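Local structure of sortase family protein (Clostridium perfringens, 4D70) at residues Glu35-Lys38 against Glu39-Tyr43. The protein is a class D sortase, a cysteine transpeptidase that probably cleaves a sorting signal in surface proteins and joins them to an amino nucleophile. Sequence-based numbering, arbitrary orientation.
Sequences EEFK and EKFNY
F37 and F41, one helical turn apart, meet obliquely: CE2 of F37 lies 3.8 Å from CZ of F41, and the ring planes are inclined at 71°. CG of F37 stands anti to its backbone N (chi1 -178°), whereas that of F41 is anti to the carbonyl carbon (chi1 -71°), which brings the two rings together. Both also touch L63 of strand 60-66 and L134 of a loop, which makes this the closely packed side of the contact, with F37 buried. F41 also lies against the backbone of K38, its CD2 3.2 Å from K38 O, while the aliphatic chain of K38 crosses the F41 ring obliquely, K38 CG 4.1 Å from F41 CE2.

The polar side is much looser, with E36 and E39 exposed to solvent. E35 OE2 pairs with K31 and only distantly with K38 NZ, at 3.7 Å, and E39 lays its CG 3.4 Å from E35 O while its carboxylate stays well apart from those of E35 and E36. K40 lies between the two sides: its CG is 3.4 Å from E36 O, its chain also touches L134, and its CB sits over one face of the Y43 ring.

E39 N still donates to E35 O at 3.0 Å, an i to i+4 bond, but K40 N turns to F37 O (2.7 Å) and F41 N to K38 O, both i to i+3 bonds. Bonds of this kind are common where a helix runs out, here in the C-terminal part of helix 29-39, with F37 and the following F41 packed on the sortase beta-barrel.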
ATOM      1  N   GLU A  35      -4.726   5.094 -14.079  1.00 51.73           N
ATOM      2  CA  GLU A  35      -5.294   4.661 -15.372  1.00 51.39           C
ATOM      3  C   GLU A  35      -4.342   3.752 -16.142  1.00 44.76           C
ATOM      4  O   GLU A  35      -4.760   2.769 -16.749  1.00 44.12           O
ATOM      5  CB  GLU A  35      -5.736   5.869 -16.190  1.00 56.06           C
ATOM      6  CG  GLU A  35      -6.928   6.606 -15.572  1.00 64.67           C
ATOM      7  CD  GLU A  35      -8.094   5.672 -15.182  1.00 70.45           C
ATOM      8  OE1 GLU A  35      -8.547   4.854 -16.026  1.00 70.28           O
ATOM      9  OE2 GLU A  35      -8.577   5.732 -14.019  1.00 67.43           O
ATOM     10  N   GLU A  36      -3.051   4.017 -16.053  1.00 47.87           N
ATOM     11  CA  GLU A  36      -2.077   3.207 -16.772  1.00 48.60           C
ATOM     12  C   GLU A  36      -2.051   1.791 -16.253  1.00 49.67           C
ATOM     13  O   GLU A  36      -1.813   0.834 -16.990  1.00 46.79           O
ATOM     14  CB  GLU A  36      -0.676   3.852 -16.686  1.00 57.28           C
ATOM     15  CG  GLU A  36      -0.716   5.373 -16.872  1.00 64.79           C
ATOM     16  CD  GLU A  36       0.476   5.959 -17.590  1.00 68.94           C
ATOM     17  OE1 GLU A  36       1.597   5.985 -17.028  1.00 68.52           O
ATOM     18  OE2 GLU A  36       0.273   6.462 -18.708  1.00 76.35           O
ATOM     19  N   PHE A  37      -2.260   1.640 -14.942  1.00 48.34           N
ATOM     20  CA  PHE A  37      -2.210   0.315 -14.372  1.00 40.67           C
ATOM     21  C   PHE A  37      -3.447  -0.459 -14.812  1.00 39.12           C
ATOM     22  O   PHE A  37      -3.350  -1.619 -15.204  1.00 39.25           O
ATOM     23  CB  PHE A  37      -2.168   0.387 -12.810  1.00 45.16           C
ATOM     24  CG  PHE A  37      -2.065  -0.953 -12.155  1.00 35.87           C
ATOM     25  CD1 PHE A  37      -0.912  -1.696 -12.228  1.00 37.69           C
ATOM     26  CD2 PHE A  37      -3.125  -1.444 -11.406  1.00 40.07           C
ATOM     27  CE1 PHE A  37      -0.823  -2.921 -11.600  1.00 39.96           C
ATOM     28  CE2 PHE A  37      -3.051  -2.676 -10.772  1.00 33.96           C
ATOM     29  CZ  PHE A  37      -1.912  -3.423 -10.881  1.00 39.03           C
ATOM     30  N   LYS A  38      -4.613   0.163 -14.667  1.00 35.98           N
ATOM     31  CA  LYS A  38      -5.881  -0.479 -15.040  1.00 44.33           C
ATOM     32  C   LYS A  38      -5.858  -0.962 -16.461  1.00 48.22           C
ATOM     33  O   LYS A  38      -6.371  -2.042 -16.766  1.00 50.47           O
ATOM     34  CB  LYS A  38      -7.042   0.498 -14.874  1.00 46.63           C
ATOM     35  CG  LYS A  38      -7.403   0.752 -13.421  1.00 50.86           C
ATOM     36  CD  LYS A  38      -8.407   1.886 -13.329  1.00 57.43           C
ATOM     37  CE  LYS A  38      -9.119   1.874 -11.998  1.00 68.40           C
ATOM     38  NZ  LYS A  38     -10.039   3.044 -11.879  1.00 76.62           N
ATOM     39  N   GLU A  39      -5.223  -0.181 -17.335  1.00 51.65           N
ATOM     40  CA  GLU A  39      -5.076  -0.615 -18.720  1.00 49.93           C
ATOM     41  C   GLU A  39      -4.351  -1.941 -18.809  1.00 49.87           C
ATOM     42  O   GLU A  39      -4.622  -2.685 -19.731  1.00 49.26           O
ATOM     43  CB  GLU A  39      -4.379   0.467 -19.544  1.00 50.28           C
ATOM     44  CG  GLU A  39      -5.391   1.549 -19.908  1.00 61.24           C
ATOM     45  CD  GLU A  39      -4.804   2.789 -20.588  1.00 69.14           C
ATOM     46  OE1 GLU A  39      -3.568   3.029 -20.505  1.00 64.65           O
ATOM     47  OE2 GLU A  39      -5.604   3.515 -21.222  1.00 76.70           O
ATOM     48  N   LYS A  40      -3.485  -2.290 -17.840  1.00 39.15           N
ATOM     49  CA  LYS A  40      -2.727  -3.537 -17.986  1.00 39.90           C
ATOM     50  C   LYS A  40      -3.502  -4.785 -17.603  1.00 37.43           C
ATOM     51  O   LYS A  40      -3.072  -5.897 -17.886  1.00 44.18           O
ATOM     52  CB  LYS A  40      -1.428  -3.507 -17.211  1.00 44.14           C
ATOM     53  CG  LYS A  40      -0.602  -2.277 -17.469  1.00 48.58           C
ATOM     54  CD  LYS A  40       0.740  -2.417 -16.776  1.00 50.28           C
ATOM     55  CE  LYS A  40       1.530  -1.136 -16.881  1.00 50.21           C
ATOM     56  NZ  LYS A  40       2.834  -1.308 -16.182  1.00 50.17           N
ATOM     57  N   PHE A  41      -4.675  -4.612 -17.002  1.00 36.97           N
ATOM     58  CA  PHE A  41      -5.561  -5.749 -16.769  1.00 40.07           C
ATOM     59  C   PHE A  41      -5.929  -6.498 -18.035  1.00 48.20           C
ATOM     60  O   PHE A  41      -6.309  -7.670 -17.992  1.00 47.50           O
ATOM     61  CB  PHE A  41      -6.834  -5.241 -16.135  1.00 41.46           C
ATOM     62  CG  PHE A  41      -6.663  -4.784 -14.728  1.00 41.84           C
ATOM     63  CD1 PHE A  41      -5.771  -5.400 -13.883  1.00 55.55           C
ATOM     64  CD2 PHE A  41      -7.413  -3.754 -14.269  1.00 56.00           C
ATOM     65  CE1 PHE A  41      -5.657  -5.017 -12.568  1.00 53.01           C
ATOM     66  CE2 PHE A  41      -7.302  -3.347 -12.958  1.00 63.80           C
ATOM     67  CZ  PHE A  41      -6.407  -3.970 -12.112  1.00 48.58           C
ATOM     68  N   ASN A  42      -5.843  -5.800 -19.159  1.00 52.03           N
ATOM     69  CA  ASN A  42      -6.180  -6.395 -20.466  1.00 58.21           C
ATOM     70  C   ASN A  42      -4.964  -6.969 -21.176  1.00 53.25           C
ATOM     71  O   ASN A  42      -5.042  -7.389 -22.315  1.00 51.88           O
ATOM     72  CB  ASN A  42      -6.986  -5.389 -21.306  1.00 51.10           C
ATOM     73  CG  ASN A  42      -8.369  -5.170 -20.734  1.00 56.62           C
ATOM     74  OD1 ASN A  42      -8.695  -4.072 -20.308  1.00 66.57           O
ATOM     75  ND2 ASN A  42      -9.174  -6.225 -20.669  1.00 58.02           N
ATOM     76  N   TYR A  43      -3.844  -7.052 -20.470  1.00 47.74           N
ATOM     77  CA  TYR A  43      -2.650  -7.639 -21.039  1.00 48.10           C
ATOM     78  C   TYR A  43      -2.886  -9.105 -20.979  1.00 51.78           C
ATOM     79  O   TYR A  43      -3.756  -9.576 -20.238  1.00 56.25           O
ATOM     80  CB  TYR A  43      -1.419  -7.390 -20.178  1.00 49.13           C
ATOM     81  CG  TYR A  43      -0.745  -6.077 -20.343  1.00 50.04           C
ATOM     82  CD1 TYR A  43      -1.340  -5.039 -21.058  1.00 50.35           C
ATOM     83  CD2 TYR A  43       0.522  -5.888 -19.824  1.00 49.48           C
ATOM     84  CE1 TYR A  43      -0.684  -3.854 -21.243  1.00 50.45           C
ATOM     85  CE2 TYR A  43       1.189  -4.717 -20.003  1.00 51.35           C
ATOM     86  CZ  TYR A  43       0.589  -3.713 -20.703  1.00 54.11           C
ATOM     87  OH  TYR A  43       1.241  -2.545 -20.814  1.00 51.34           O
TER